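Local atomic coordinates of uncharacterized protein (Chondromyces crocatus, PDB entry 6I86), a protein that is of unknown function but is encoded in the crocagin gene cluster and probably takes part in the biosynthesis of this ribosomally derived peptide natural product. Residues V39-I42 with W43-K46. Residues are numbered along the deposited sequence; the frame is centred on the assembly and turned at random.
Sequences VDRI and WRLK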
ATOM      1  N   VAL A  39      16.987   5.465   1.264  1.00 27.35           N
ATOM      2  CA  VAL A  39      16.271   4.921   2.413  1.00 31.93           C
ATOM      3  C   VAL A  39      15.900   6.030   3.394  1.00 32.50           C
ATOM      4  O   VAL A  39      14.824   6.000   4.004  1.00 34.80           O
ATOM      5  CB  VAL A  39      17.105   3.812   3.083  1.00 34.09           C
ATOM      6  CG1 VAL A  39      18.387   4.376   3.694  1.00 37.75           C
ATOM      7  CG2 VAL A  39      16.279   3.083   4.132  1.00 37.61           C
ATOM      8  N   ASP A  40      16.777   7.024   3.561  1.00 29.02           N
ATOM      9  CA  ASP A  40      16.437   8.157   4.414  1.00 32.52           C
ATOM     10  C   ASP A  40      15.358   9.017   3.776  1.00 36.60           C
ATOM     11  O   ASP A  40      14.488   9.554   4.473  1.00 30.45           O
ATOM     12  CB  ASP A  40      17.678   9.003   4.706  1.00 35.08           C
ATOM     13  CG  ASP A  40      18.656   8.306   5.625  1.00 38.50           C
ATOM     14  OD1 ASP A  40      19.864   8.614   5.556  1.00 51.17           O
ATOM     15  OD2 ASP A  40      18.213   7.452   6.422  1.00 44.52           O
ATOM     16  N   ARG A  41      15.397   9.159   2.451  1.00 32.76           N
ATOM     17  CA  ARG A  41      14.427  10.011   1.778  1.00 32.51           C
ATOM     18  C   ARG A  41      13.064   9.338   1.675  1.00 26.20           C
ATOM     19  O   ARG A  41      12.042  10.028   1.582  1.00 33.04           O
ATOM     20  CB  ARG A  41      14.956  10.409   0.400  1.00 26.45           C
ATOM     21  CG  ARG A  41      16.094  11.417   0.474  1.00 35.00           C
ATOM     22  CD  ARG A  41      16.630  11.811  -0.892  1.00 44.05           C
ATOM     23  NE  ARG A  41      17.555  10.816  -1.422  1.00 45.22           N
ATOM     24  CZ  ARG A  41      17.298  10.037  -2.467  1.00 45.78           C
ATOM     25  NH1 ARG A  41      16.144  10.143  -3.111  1.00 39.40           N
ATOM     26  NH2 ARG A  41      18.200   9.156  -2.874  1.00 43.69           N
ATOM     27  N   ILE A  42      13.023   8.003   1.694  1.00 22.97           N
ATOM     28  CA  ILE A  42      11.747   7.303   1.822  1.00 21.79           C
ATOM     29  C   ILE A  42      11.100   7.631   3.163  1.00 32.16           C
ATOM     30  O   ILE A  42       9.903   7.927   3.242  1.00 24.67           O
ATOM     31  CB  ILE A  42      11.939   5.785   1.650  1.00 24.25           C
ATOM     32  CG1 ILE A  42      12.423   5.454   0.238  1.00 27.88           C
ATOM     33  CG2 ILE A  42      10.647   5.046   1.953  1.00 27.49           C
ATOM     34  CD1 ILE A  42      12.568   3.972  -0.016  1.00 23.92           C
ATOM     35  N   TRP A  43      11.890   7.581   4.240  1.00 26.62           N
ATOM     36  CA  TRP A  43      11.347   7.844   5.569  1.00 32.48           C
ATOM     37  C   TRP A  43      10.871   9.283   5.702  1.00 31.10           C
ATOM     38  O   TRP A  43       9.894   9.558   6.410  1.00 31.65           O
ATOM     39  CB  TRP A  43      12.389   7.526   6.638  1.00 33.15           C
ATOM     40  CG  TRP A  43      11.795   7.337   7.996  1.00 42.99           C
ATOM     41  CD1 TRP A  43      11.844   8.209   9.045  1.00 48.78           C
ATOM     42  CD2 TRP A  43      11.040   6.208   8.447  1.00 46.48           C
ATOM     43  NE1 TRP A  43      11.175   7.686  10.125  1.00 53.30           N
ATOM     44  CE2 TRP A  43      10.671   6.458   9.784  1.00 52.20           C
ATOM     45  CE3 TRP A  43      10.644   5.008   7.852  1.00 44.92           C
ATOM     46  CZ2 TRP A  43       9.927   5.551  10.534  1.00 53.48           C
ATOM     47  CZ3 TRP A  43       9.906   4.110   8.596  1.00 51.96           C
ATOM     48  CH2 TRP A  43       9.555   4.385   9.923  1.00 55.96           C
ATOM     49  N   ARG A  44      11.553  10.220   5.041  1.00 27.22           N
ATOM     50  CA  ARG A  44      11.107  11.608   5.073  1.00 26.23           C
ATOM     51  C   ARG A  44       9.782  11.778   4.342  1.00 29.28           C
ATOM     52  O   ARG A  44       8.919  12.546   4.783  1.00 30.96           O
ATOM     53  CB  ARG A  44      12.170  12.519   4.469  1.00 29.69           C
ATOM     54  CG  ARG A  44      13.412  12.631   5.313  1.00 48.90           C
ATOM     55  CD  ARG A  44      14.027  13.995   5.150  1.00 61.06           C
ATOM     56  NE  ARG A  44      14.577  14.213   3.816  1.00 63.71           N
ATOM     57  CZ  ARG A  44      15.780  13.799   3.432  1.00 65.05           C
ATOM     58  NH1 ARG A  44      16.556  13.137   4.281  1.00 53.25           N
ATOM     59  NH2 ARG A  44      16.209  14.048   2.204  1.00 62.02           N
ATOM     60  N   LEU A  45       9.607  11.076   3.221  1.00 25.90           N
ATOM     61  CA  LEU A  45       8.317  11.093   2.540  1.00 25.64           C
ATOM     62  C   LEU A  45       7.227  10.494   3.419  1.00 28.77           C
ATOM     63  O   LEU A  45       6.091  10.984   3.431  1.00 29.02           O
ATOM     64  CB  LEU A  45       8.413  10.344   1.211  1.00 22.53           C
ATOM     65  CG  LEU A  45       9.170  11.033   0.074  1.00 25.62           C
ATOM     66  CD1 LEU A  45       9.287  10.110  -1.133  1.00 25.32           C
ATOM     67  CD2 LEU A  45       8.487  12.338  -0.305  1.00 32.33           C
ATOM     68  N   LYS A  46       7.556   9.437   4.166  1.00 27.15           N
ATOM     69  CA  LYS A  46       6.588   8.858   5.093  1.00 29.38           C
ATOM     70  C   LYS A  46       6.225   9.848   6.192  1.00 30.42           C
ATOM     71  O   LYS A  46       5.047  10.019   6.527  1.00 27.32           O
ATOM     72  CB  LYS A  46       7.141   7.569   5.699  1.00 22.18           C
ATOM     73  CG  LYS A  46       6.254   6.975   6.781  1.00 30.97           C
ATOM     74  CD  LYS A  46       6.872   5.731   7.396  1.00 42.51           C
ATOM     75  CE  LYS A  46       6.441   5.578   8.845  1.00 49.56           C
ATOM     76  NZ  LYS A  46       4.976   5.783   9.007  1.00 48.51           N
TER
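Ile42 O accepts the amide hydrogen of Lys46 N at 2.9 Å, the shortest of four successive i to i+4 backbone bonds; the first of them, from Trp43 N to Val39 O, is weak. Leu45 N is hydrogen-bonded to Arg41 O at 3.1 Å, and Leu45 CG lies 3.4 Å from that same Arg41 O. Arg44 N bonds to Asp40 O; in the Arg44 side chain, chi1 (-69°) starts the chain beside its own backbone N, and bends at chi2 and chi3 bring the guanidinium back so that one face lies over Arg41 CA. Its NH2 comes within 3.2 Å of Arg41 CG, a rather tight van der Waals contact. The two guanidinium planes are turned 56° apart, and the Arg41 head is directed elsewhere, to the carbonyl oxygens of Phe32 and Asn36 and, by cation-pi contact, to Phe32. On another side of the helix, Lys46 CD rests 3.6 Å above the Trp43 ring, offset toward its rim; the long aliphatic chain can pack on an indole while carrying its amine onward. Apolar Ile42 and Leu45 suit the side facing the protein, Ile42 against Trp17, Leu19 and Leu51, Leu45 also against Leu51, while charged Arg44 lies on the exposed side. The whole is one amphipathic surface alpha-helix, packed by its apolar side on strands 17-22 and 51-55 of the four-stranded antiparallel sheet.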